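Local coordinates for protein glycoside hydrolase family 31 (Kribbella flavida DSM 17836, PDB 5X3I) that hydrolyses the alpha-1,3-glucosidic linkages of the cyclic tetrasaccharide cyclobis-(1-6)-alpha-nigerosyl inside the cell, yielding isomaltose, at residues Gly467-Gly472 and Val516-Ala521; His529-Ala534 and Ile559-Trp564; Gln340-Trp345 and Ile390-Pro395. The protein carries 1 engineered substitution. One frame throughout, in Å; residues are numbered along the deposited sequence.

Contact 1 (Gly467-Gly472 and Val516-Ala521). Engineered in segment 467-472: A471 (natural residue Asp). With GOL (glycerol), chain N.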
# COMPACT_ATOMS: atom_id res chain seq x y z
N GLY A 467 0.91 -6.54 -18.26
CA GLY A 467 1.23 -6.20 -16.88
C GLY A 467 0.39 -6.96 -15.89
O GLY A 467 -0.51 -7.69 -16.28
N PHE A 468 0.67 -6.79 -14.61
CA PHE A 468 -0.08 -7.48 -13.57
C PHE A 468 -0.46 -6.51 -12.48
O PHE A 468 0.36 -5.71 -12.04
CB PHE A 468 0.72 -8.65 -12.99
CG PHE A 468 0.95 -9.77 -13.96
CD1 PHE A 468 2.16 -9.89 -14.61
CD2 PHE A 468 -0.05 -10.68 -14.22
CE1 PHE A 468 2.37 -10.93 -15.51
CE2 PHE A 468 0.15 -11.71 -15.11
CZ PHE A 468 1.37 -11.84 -15.76
N LYS A 469 -1.69 -6.60 -12.01
CA LYS A 469 -2.04 -5.77 -10.90
C LYS A 469 -1.73 -6.66 -9.72
O LYS A 469 -2.52 -7.54 -9.36
CB LYS A 469 -3.52 -5.38 -10.94
CG LYS A 469 -4.05 -4.65 -9.71
CD LYS A 469 -5.45 -4.06 -9.95
CE LYS A 469 -5.89 -3.15 -8.80
NZ LYS A 469 -7.25 -2.57 -8.96
N THR A 470 -0.64 -6.34 -9.03
CA THR A 470 -0.22 -7.26 -8.00
C THR A 470 -0.77 -6.63 -6.75
O THR A 470 -0.14 -5.81 -6.09
CB THR A 470 1.33 -7.33 -7.97
OG1 THR A 470 1.85 -6.05 -8.37
CG2 THR A 470 1.85 -8.38 -8.95
N ALA A 471 -1.95 -7.12 -6.39
CA ALA A 471 -2.73 -6.66 -5.26
C ALA A 471 -2.27 -7.39 -4.00
O ALA A 471 -1.73 -8.46 -4.09
CB ALA A 471 -4.19 -6.85 -5.52
N GLY A 472 -2.50 -6.79 -2.84
CA GLY A 472 -2.21 -7.45 -1.57
C GLY A 472 -0.73 -7.56 -1.28
O GLY A 472 0.05 -6.71 -1.69
N VAL A 516 5.86 -3.82 -15.79
CA VAL A 516 4.76 -3.02 -15.34
C VAL A 516 3.94 -3.89 -14.40
O VAL A 516 3.08 -4.63 -14.82
CB VAL A 516 3.87 -2.54 -16.54
CG1 VAL A 516 2.66 -1.76 -16.05
CG2 VAL A 516 4.68 -1.71 -17.53
N THR A 517 4.11 -3.63 -13.10
CA THR A 517 3.32 -4.23 -12.04
C THR A 517 2.56 -3.03 -11.51
O THR A 517 2.99 -1.90 -11.70
CB THR A 517 4.18 -4.91 -10.92
OG1 THR A 517 5.24 -4.03 -10.52
CG2 THR A 517 4.81 -6.21 -11.41
N PHE A 518 1.40 -3.28 -10.92
CA PHE A 518 0.56 -2.24 -10.38
C PHE A 518 0.19 -2.70 -8.96
O PHE A 518 -0.61 -3.61 -8.81
CB PHE A 518 -0.65 -2.08 -11.31
CG PHE A 518 -1.58 -0.94 -11.00
CD1 PHE A 518 -2.89 -1.18 -10.69
CD2 PHE A 518 -1.16 0.37 -11.10
CE1 PHE A 518 -3.79 -0.13 -10.45
CE2 PHE A 518 -2.05 1.43 -10.85
CZ PHE A 518 -3.36 1.17 -10.54
N SER A 519 0.74 -2.03 -7.95
CA SER A 519 0.72 -2.53 -6.56
C SER A 519 0.19 -1.48 -5.59
O SER A 519 0.40 -0.30 -5.80
CB SER A 519 2.12 -2.95 -6.11
OG SER A 519 2.74 -3.85 -7.00
N ARG A 520 -0.57 -1.88 -4.58
CA ARG A 520 -0.89 -0.99 -3.45
C ARG A 520 0.17 -1.00 -2.34
O ARG A 520 0.42 0.01 -1.71
CB ARG A 520 -2.27 -1.32 -2.89
CG ARG A 520 -2.36 -2.61 -2.09
CD ARG A 520 -3.80 -2.95 -1.76
NE ARG A 520 -3.87 -4.12 -0.90
CZ ARG A 520 -4.96 -4.86 -0.72
NH1 ARG A 520 -6.08 -4.58 -1.37
NH2 ARG A 520 -4.91 -5.90 0.11
N ALA A 521 0.79 -2.16 -2.11
CA ALA A 521 1.61 -2.40 -0.94
C ALA A 521 3.09 -2.36 -1.27
O ALA A 521 3.49 -2.68 -2.38
CB ALA A 521 1.27 -3.72 -0.31
C1 GOL N . -7.08 -4.89 -4.84
O1 GOL N . -7.71 -5.66 -5.83
C2 GOL N . -8.06 -3.93 -4.19
O2 GOL N . -7.29 -2.99 -3.55
C3 GOL N . -9.05 -3.39 -5.25
O3 GOL N . -8.49 -2.50 -6.15
O HOH W 1 -0.07 -4.69 -3.48

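Contact 2 (His529-Ala534 and Ile559-Trp564)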
# COMPACT_ATOMS: atom_id res chain seq x y z
N HIS A 529 10.32 -1.06 -8.39
CA HIS A 529 9.41 -2.01 -9.02
C HIS A 529 8.00 -1.52 -9.37
O HIS A 529 7.09 -1.62 -8.56
CB HIS A 529 9.29 -3.22 -8.09
CG HIS A 529 10.61 -3.74 -7.62
ND1 HIS A 529 11.47 -4.43 -8.45
CD2 HIS A 529 11.24 -3.66 -6.42
CE1 HIS A 529 12.56 -4.76 -7.79
NE2 HIS A 529 12.45 -4.30 -6.55
N GLY A 530 7.79 -1.24 -10.64
CA GLY A 530 6.47 -0.94 -11.15
C GLY A 530 5.76 0.30 -10.68
O GLY A 530 6.35 1.32 -10.33
N ILE A 531 4.44 0.19 -10.69
CA ILE A 531 3.53 1.30 -10.47
C ILE A 531 2.75 1.03 -9.19
O ILE A 531 2.56 -0.12 -8.79
CB ILE A 531 2.57 1.45 -11.67
CG1 ILE A 531 3.37 1.56 -12.98
CG2 ILE A 531 1.66 2.63 -11.51
CD1 ILE A 531 2.52 1.65 -14.20
N PHE A 532 2.31 2.10 -8.54
CA PHE A 532 1.61 2.00 -7.27
C PHE A 532 0.33 2.81 -7.30
O PHE A 532 0.25 3.84 -7.95
CB PHE A 532 2.54 2.44 -6.13
CG PHE A 532 3.75 1.56 -6.00
CD1 PHE A 532 4.87 1.77 -6.78
CD2 PHE A 532 3.72 0.45 -5.18
CE1 PHE A 532 5.94 0.93 -6.72
CE2 PHE A 532 4.80 -0.40 -5.11
CZ PHE A 532 5.92 -0.14 -5.89
N TRP A 533 -0.70 2.30 -6.64
CA TRP A 533 -1.91 3.07 -6.47
C TRP A 533 -2.30 3.10 -4.99
O TRP A 533 -1.93 2.22 -4.22
CB TRP A 533 -3.05 2.52 -7.35
CG TRP A 533 -3.99 1.55 -6.71
CD1 TRP A 533 -5.22 1.82 -6.18
CD2 TRP A 533 -3.80 0.14 -6.56
NE1 TRP A 533 -5.80 0.68 -5.70
CE2 TRP A 533 -4.95 -0.38 -5.93
CE3 TRP A 533 -2.76 -0.75 -6.90
CZ2 TRP A 533 -5.09 -1.73 -5.61
CZ3 TRP A 533 -2.91 -2.09 -6.59
CH2 TRP A 533 -4.06 -2.57 -5.94
N ALA A 534 -3.07 4.12 -4.62
CA ALA A 534 -3.31 4.47 -3.22
C ALA A 534 -4.20 3.50 -2.46
O ALA A 534 -4.42 3.69 -1.28
CB ALA A 534 -3.88 5.86 -3.14
N ILE A 559 8.66 7.32 -5.03
CA ILE A 559 7.68 6.54 -5.74
C ILE A 559 7.20 7.43 -6.89
O ILE A 559 6.48 8.40 -6.69
CB ILE A 559 6.49 6.12 -4.86
CG1 ILE A 559 6.94 5.25 -3.68
CG2 ILE A 559 5.41 5.40 -5.71
CD1 ILE A 559 7.56 3.93 -4.04
N VAL A 560 7.60 7.05 -8.09
CA VAL A 560 7.42 7.89 -9.28
C VAL A 560 6.06 7.66 -9.91
O VAL A 560 5.28 8.60 -10.09
CB VAL A 560 8.53 7.66 -10.31
CG1 VAL A 560 8.28 8.52 -11.54
CG2 VAL A 560 9.89 8.02 -9.70
N TYR A 561 5.79 6.43 -10.32
CA TYR A 561 4.54 6.18 -10.99
C TYR A 561 3.47 5.80 -9.98
O TYR A 561 3.37 4.65 -9.55
CB TYR A 561 4.73 5.06 -12.01
CG TYR A 561 5.83 5.29 -13.02
CD1 TYR A 561 7.15 4.92 -12.75
CD2 TYR A 561 5.55 5.87 -14.25
CE1 TYR A 561 8.14 5.13 -13.66
CE2 TYR A 561 6.54 6.09 -15.16
CZ TYR A 561 7.83 5.72 -14.88
OH TYR A 561 8.79 5.93 -15.82
N TRP A 562 2.59 6.74 -9.75
CA TRP A 562 1.60 6.64 -8.70
C TRP A 562 0.27 7.16 -9.18
O TRP A 562 0.21 8.14 -9.91
CB TRP A 562 2.06 7.40 -7.45
CG TRP A 562 1.01 7.48 -6.38
CD1 TRP A 562 0.91 6.69 -5.28
CD2 TRP A 562 -0.09 8.39 -6.32
NE1 TRP A 562 -0.19 7.06 -4.53
CE2 TRP A 562 -0.81 8.10 -5.15
CE3 TRP A 562 -0.51 9.44 -7.14
CZ2 TRP A 562 -1.95 8.81 -4.79
CZ3 TRP A 562 -1.65 10.14 -6.78
CH2 TRP A 562 -2.35 9.82 -5.61
N GLY A 563 -0.79 6.52 -8.72
CA GLY A 563 -2.14 6.90 -9.05
C GLY A 563 -3.09 6.46 -7.94
O GLY A 563 -2.64 6.00 -6.89
N TRP A 564 -4.38 6.64 -8.17
CA TRP A 564 -5.41 6.32 -7.19
C TRP A 564 -6.71 6.00 -7.93
O TRP A 564 -6.82 6.31 -9.10
CB TRP A 564 -5.62 7.47 -6.20
CG TRP A 564 -6.22 8.73 -6.81
CD1 TRP A 564 -5.71 9.45 -7.85
CD2 TRP A 564 -7.41 9.41 -6.40
NE1 TRP A 564 -6.52 10.52 -8.13
CE2 TRP A 564 -7.57 10.53 -7.24
CE3 TRP A 564 -8.36 9.18 -5.40
CZ2 TRP A 564 -8.64 11.41 -7.12
CZ3 TRP A 564 -9.42 10.06 -5.29
CH2 TRP A 564 -9.55 11.16 -6.13
O HOH W 2 6.78 4.10 -9.09

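Contact 3 (Gln340-Trp345 and Ile390-Pro395)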
# COMPACT_ATOMS: atom_id res chain seq x y z
N GLN A 340 -9.58 -19.78 -8.19
CA GLN A 340 -9.00 -20.77 -7.31
C GLN A 340 -7.50 -20.52 -7.21
O GLN A 340 -7.05 -19.88 -6.27
CB GLN A 340 -9.33 -22.19 -7.79
CG GLN A 340 -10.83 -22.50 -7.65
CD GLN A 340 -11.20 -23.95 -7.89
OE1 GLN A 340 -10.35 -24.83 -7.99
NE2 GLN A 340 -12.50 -24.21 -7.98
N GLY A 341 -6.76 -20.90 -8.21
CA GLY A 341 -5.37 -20.57 -8.27
C GLY A 341 -5.02 -19.16 -8.71
O GLY A 341 -3.96 -18.73 -8.45
N ILE A 342 -5.94 -18.49 -9.41
CA ILE A 342 -5.75 -17.15 -9.91
C ILE A 342 -4.55 -17.09 -10.84
O ILE A 342 -3.79 -16.17 -10.81
CB ILE A 342 -5.62 -16.09 -8.81
CG1 ILE A 342 -6.38 -16.47 -7.54
CG2 ILE A 342 -6.07 -14.73 -9.29
CD1 ILE A 342 -7.87 -16.50 -7.63
N THR A 343 -4.39 -18.12 -11.64
CA THR A 343 -3.38 -18.16 -12.65
C THR A 343 -3.92 -18.83 -13.92
O THR A 343 -3.19 -19.11 -14.80
CB THR A 343 -2.06 -18.79 -12.15
OG1 THR A 343 -1.02 -18.57 -13.08
CG2 THR A 343 -2.26 -20.26 -11.92
N ILE A 344 -5.22 -19.02 -13.96
CA ILE A 344 -5.89 -19.66 -15.11
C ILE A 344 -7.21 -18.94 -15.47
O ILE A 344 -7.96 -18.57 -14.58
CB ILE A 344 -6.18 -21.15 -14.79
CG1 ILE A 344 -4.88 -21.95 -14.73
CG2 ILE A 344 -7.14 -21.77 -15.81
CD1 ILE A 344 -5.06 -23.37 -14.25
N TRP A 345 -7.48 -18.73 -16.76
CA TRP A 345 -8.73 -18.07 -17.16
C TRP A 345 -9.95 -18.86 -16.66
O TRP A 345 -9.97 -20.08 -16.74
CB TRP A 345 -8.81 -17.93 -18.68
CG TRP A 345 -7.86 -16.96 -19.32
CD1 TRP A 345 -6.65 -17.25 -19.88
CD2 TRP A 345 -8.06 -15.56 -19.50
NE1 TRP A 345 -6.07 -16.10 -20.39
CE2 TRP A 345 -6.92 -15.05 -20.16
CE3 TRP A 345 -9.08 -14.67 -19.16
CZ2 TRP A 345 -6.78 -13.71 -20.49
CZ3 TRP A 345 -8.94 -13.34 -19.49
CH2 TRP A 345 -7.80 -12.87 -20.14
N ILE A 390 -4.05 -5.72 -18.43
CA ILE A 390 -3.46 -5.97 -17.11
C ILE A 390 -4.31 -6.96 -16.33
O ILE A 390 -5.51 -6.76 -16.18
CB ILE A 390 -3.34 -4.67 -16.29
CG1 ILE A 390 -2.72 -3.53 -17.11
CG2 ILE A 390 -2.59 -4.93 -14.95
CD1 ILE A 390 -1.32 -3.79 -17.52
N LEU A 391 -3.70 -8.03 -15.84
CA LEU A 391 -4.42 -9.06 -15.09
C LEU A 391 -4.12 -9.01 -13.58
O LEU A 391 -2.98 -8.85 -13.17
CB LEU A 391 -4.06 -10.45 -15.63
CG LEU A 391 -4.40 -10.72 -17.10
CD1 LEU A 391 -4.05 -12.15 -17.47
CD2 LEU A 391 -5.86 -10.41 -17.39
N TRP A 392 -5.17 -9.16 -12.78
CA TRP A 392 -5.07 -9.13 -11.32
C TRP A 392 -4.32 -10.34 -10.77
O TRP A 392 -4.43 -11.44 -11.30
CB TRP A 392 -6.48 -9.07 -10.73
CG TRP A 392 -6.62 -8.91 -9.23
CD1 TRP A 392 -6.63 -7.74 -8.53
CD2 TRP A 392 -6.88 -9.95 -8.28
NE1 TRP A 392 -6.84 -7.99 -7.19
CE2 TRP A 392 -6.99 -9.34 -7.02
CE3 TRP A 392 -7.00 -11.33 -8.37
CZ2 TRP A 392 -7.23 -10.07 -5.85
CZ3 TRP A 392 -7.24 -12.06 -7.22
CH2 TRP A 392 -7.34 -11.42 -5.97
N GLN A 393 -3.58 -10.10 -9.70
CA GLN A 393 -2.83 -11.13 -9.00
C GLN A 393 -2.90 -10.91 -7.48
O GLN A 393 -3.07 -9.78 -7.01
CB GLN A 393 -1.37 -11.13 -9.44
CG GLN A 393 -1.14 -11.65 -10.83
CD GLN A 393 -1.30 -13.15 -10.90
OE1 GLN A 393 -0.42 -13.89 -10.47
NE2 GLN A 393 -2.43 -13.60 -11.41
N ILE A 394 -2.75 -12.01 -6.75
CA ILE A 394 -2.66 -12.00 -5.30
C ILE A 394 -1.59 -13.03 -4.89
O ILE A 394 -1.51 -14.08 -5.49
CB ILE A 394 -4.05 -12.31 -4.65
CG1 ILE A 394 -4.01 -12.14 -3.13
CG2 ILE A 394 -4.54 -13.69 -5.05
CD1 ILE A 394 -4.15 -10.71 -2.67
N PRO A 395 -0.77 -12.72 -3.88
CA PRO A 395 0.27 -13.69 -3.52
C PRO A 395 -0.21 -14.69 -2.47
O PRO A 395 0.33 -14.73 -1.36
CB PRO A 395 1.38 -12.81 -2.95
CG PRO A 395 0.62 -11.69 -2.29
CD PRO A 395 -0.60 -11.45 -3.16
O HOH W 3 -2.53 -14.61 -8.26

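Contact 1 (Gly467-Gly472 and Val516-Ala521)
F468 is held through both its N and its O by the segment 516-521: its N donates to V516 O (3.2 Å) and its O accepts from F518 N (2.9 Å). This is the pairing of two parallel neighbours in a beta/alpha (TIM) barrel, their short axes 15° apart. Further along, T470 N reaches F518 O in a weak, bent bond. On the face that carries T470 and S519 the two hydroxyls approach to 2.7 Å between OG1 and OG, and T470 OG1 also sits 3.6 Å from T517 CB. On the other face K469 and F518 run side by side in the same direction. With CG anti to the backbone N (chi1 173°) and the chain extended beyond it, K469 lays CG and CD along the edge of the F518 ring, CG 3.8 Å from CD1, and carries NZ on to E334, its salt-bridge partner, and to O3 of a bound glycerol.

Beyond the strand ends the main chains part, and water 1 fills in, donating to T470 O and G472 O and accepting from A521 N. G472, at positive phi, sets its N over one face of the R520 guanidinium, while R520 NH1 donates a hydrogen bond to glycerol O2 (3.0 Å), which lies at the edge of that group. R520 NE pairs with E474, an active-site residue by similarity. A471, an engineered alanine at the position inferred to be the nucleophile aspartate, has CB 3.6 Å from glycerol C1, so the glycerol, probably from the crystallisation liquor, lies beside the inferred catalytic site.

Strands 388-393 and 531-533 flank the pair, F518 stacks on W533 and W302 within the barrel, and helix 496-510 covers F468, T470 and T517 from outside.

Contact 2 (His529-Ala534 and Ile559-Trp564)
The methyl CG2 of I559 pushes against F532, 3.8 Å from CD1, the two side chains crossing at about a right angle. F532 owes this position to a CG that lies anti to its carbonyl carbon (chi1 -63°). A second bump is I531, which straddles Y561: CG1 and CG2 each lie 3.9 Å from Y561 CB, and CG2 comes to 3.3 Å from Y561 O. The tyrosine ring extends elsewhere, its OH bonded to L294 N. At the far end the small A534 CB rests over the notch formed by W562 CZ2 and W564 CB, 3.9 Å from each. Both indoles send NE1 elsewhere, W562 to E191 and W564 to S586. G563 adds no side chain opposite W533, whose indole turns away toward K469, with which it makes a cation-pi contact.

Beneath these shapes runs a parallel pairing, with axes at 30°, that closes the beta-alpha-beta unit of strand 531-533, helix 541-556 and strand 562-565. F532 N donates to Y561 O at 2.9 Å, G563 N to F532 O, and A534 N to G563 O. Where the strands splay, water 2 accepts from Y561 N and lies 3.1 Å from G530 O, a likely acceptor.

The chemistry is thus apolar side chains over a hydrogen-bonded backbone. Three main-chain bonds cross the contact, with a water beside G530, while I531 and W533 also pair with strand 517-519 on the other side, and the polar side-chain ends of Y561, W562 and W564 are satisfied by other parts of the protein.

Contact 3 (Gln340-Trp345 and Ile390-Pro395)
I342 meets W392, Q393 and I394 where a loop of the beta/alpha (TIM) barrel, following strand 330-333, folds back over the end of the neighbouring strand 388-393. I342 CG2 lies at the edge of the W392 indole, near its plane and 3.6 Å from both CZ3 and CE3; on its other branch, CG1 is 4.2 Å from I394 CG2. Further along, W345 crosses L391 at about a right angle, CH2 resting 4.2 Å from CD2, and its ring also packs edge-to-face against F463 and W336. W392 NE1 is hydrogen-bonded to a bound glycerol and the indole packs on the engineered A471, consistent with the loop backing the active-site side of the strand.

The polar contacts gather on one carbonyl and one amide. Water 3 accepts from I394 N and lies 3.2 Å from I342 O, one of several acceptors in its reach. Q393 OE1 accepts from R456 NE, which holds the amide's other end. The Q393 chain bends at chi2 (-74°), bringing NE2 back so that it donates both to O of the preceding W392 (2.9 Å) and, nearly along the C=O axis, to I342 O at 3.0 Å.

From the N terminus, contact 3 comes first, closing the excursion from the loop at 340-345, through strand 348-349 and helix 375-384, to strand 388-393. Contact 1 follows, spanning 43 residues that include helix 496-510, and contact 2 then closes the shorter span over helix 541-556. The three are in series; none nests within or crosses another. All three reach the same parallel barrel sheet, contact 3 through strand 388-393 alone. K469 N and O bond to L391 O and Q393 N, joining contacts 3 and 1, while T517 O and S519 N bond to I531, joining contacts 1 and 2. Contacts 2 and 3 do not touch, yet W533 and W392 both approach A471.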